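Local atomic coordinates of D-3-phosphoglycerate dehydrogenase-related protein (Vibrio cholerae, PDB entry 4S1V), a protein that probably catalyses the NAD-dependent oxidation of D-3-phosphoglycerate, as a D-isomer specific 2-hydroxyacid dehydrogenase. Residues P276-S279 / L284-P287. Numbering follows the deposited sequence.
Sequences PLLS and LCAP
C285 reaches from the last strand of the Rossmann-type sheet against the 3-10 turn 276-278, where L277 and L278 receive it. Strand 283-285 is the outermost strand of this parallel sheet, beside 259-262, and the turn lies on the connection leading into it. CB of C285 leaves the strand pointing at the turn. Its neighbour is one methyl of L278: CD2 lies 3.6 Å from C285 CB, an ordinary van der Waals contact. In L278, CD1 continues the chain anti to CA (chi2 167°), which leaves CD2 as the branch turned to the cysteine while CD1 stays farther off.

One bond further out is SG. With chi1 at -63° the sulfur is turned away from the residue's own carbonyl and lies on the side of its N, which brings it against the peptide face of the turn. There it meets the L278 methyl again, with CD2 3.9 Å from SG, and on another flank the L277 side chain, whose CB is 4.2 Å from SG. Between these two lies the peptide joining L277 to L278.

The contact is fully buried and is made by apolar atoms and a sulfur resting on a peptide, with no hydrogen bond spanning the two segments. The turn is closed by the i+3 to i hydrogen bond of a 3-10 helix, S279 N to P276 O, 3.1 Å. Beyond, L277 packs on L248 and Y249 of helix 247-254, while L128 and H129 of a second subunit press on C285 and L278, so the site also belongs to a subunit interface.

At the tip, SG sits over the face of the L277 carbonyl, 3.8 Å from L277 C and 3.5 Å from L277 O, approaching the oxygen at roughly a right angle to the C=O bond.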
loop_
_atom_site.group_PDB
_atom_site.type_symbol
_atom_site.label_atom_id
_atom_site.label_comp_id
_atom_site.label_asym_id
_atom_site.label_seq_id
_atom_site.Cartn_x
_atom_site.Cartn_y
_atom_site.Cartn_z
ATOM N N PRO C 276 -5.102 1.548 19.885
ATOM C CA PRO C 276 -4.927 2.478 18.757
ATOM C C PRO C 276 -3.539 2.422 18.098
ATOM O O PRO C 276 -3.416 2.709 16.908
ATOM C CB PRO C 276 -5.180 3.854 19.386
ATOM C CG PRO C 276 -4.950 3.671 20.854
ATOM C CD PRO C 276 -5.326 2.251 21.162
ATOM N N LEU C 277 -2.513 2.034 18.855
ATOM C CA LEU C 277 -1.157 1.933 18.309
ATOM C C LEU C 277 -1.022 0.961 17.141
ATOM O O LEU C 277 -0.142 1.134 16.304
ATOM C CB LEU C 277 -0.133 1.587 19.397
ATOM C CG LEU C 277 0.279 2.649 20.413
ATOM C CD1 LEU C 277 1.226 2.032 21.440
ATOM C CD2 LEU C 277 0.937 3.837 19.729
ATOM N N LEU C 278 -1.907 -0.030 17.070
ATOM C CA LEU C 278 -1.879 -1.028 15.999
ATOM C C LEU C 278 -2.309 -0.504 14.623
ATOM O O LEU C 278 -2.195 -1.212 13.624
ATOM C CB LEU C 278 -2.720 -2.250 16.388
ATOM C CG LEU C 278 -2.031 -3.219 17.364
ATOM C CD1 LEU C 278 -2.992 -4.239 17.956
ATOM C CD2 LEU C 278 -0.879 -3.928 16.676
ATOM N N SER C 279 -2.793 0.731 14.570
ATOM C CA SER C 279 -3.235 1.318 13.308
ATOM C C SER C 279 -2.317 2.408 12.755
ATOM O O SER C 279 -2.739 3.184 11.905
ATOM C CB SER C 279 -4.655 1.872 13.448
ATOM O OG SER C 279 -5.558 0.844 13.817
ATOM N N LEU C 284 6.090 0.325 15.176
ATOM C CA LEU C 284 6.291 -1.107 15.128
ATOM C C LEU C 284 5.716 -1.698 16.412
ATOM O O LEU C 284 6.087 -1.286 17.513
ATOM C CB LEU C 284 7.785 -1.440 14.958
ATOM C CG LEU C 284 8.188 -2.906 14.735
ATOM C CD1 LEU C 284 9.471 -3.011 13.932
ATOM C CD2 LEU C 284 8.321 -3.681 16.047
ATOM N N CYS C 285 4.790 -2.643 16.260
ATOM C CA CYS C 285 4.113 -3.274 17.400
ATOM C C CYS C 285 4.409 -4.775 17.442
ATOM O O CYS C 285 4.065 -5.512 16.509
ATOM C CB CYS C 285 2.593 -3.070 17.312
ATOM S SG CYS C 285 2.017 -1.357 17.400
ATOM N N ALA C 286 5.055 -5.220 18.519
ATOM C CA ALA C 286 5.336 -6.642 18.724
ATOM C C ALA C 286 4.540 -7.155 19.924
ATOM O O ALA C 286 4.290 -6.388 20.857
ATOM C CB ALA C 286 6.829 -6.865 18.928
ATOM N N PRO C 287 4.152 -8.450 19.913
ATOM C CA PRO C 287 3.286 -9.022 20.951
ATOM C C PRO C 287 4.002 -9.520 22.225
ATOM O O PRO C 287 4.031 -10.723 22.505
ATOM C CB PRO C 287 2.605 -10.183 20.219
ATOM C CG PRO C 287 3.625 -10.639 19.231
ATOM C CD PRO C 287 4.400 -9.415 18.820
#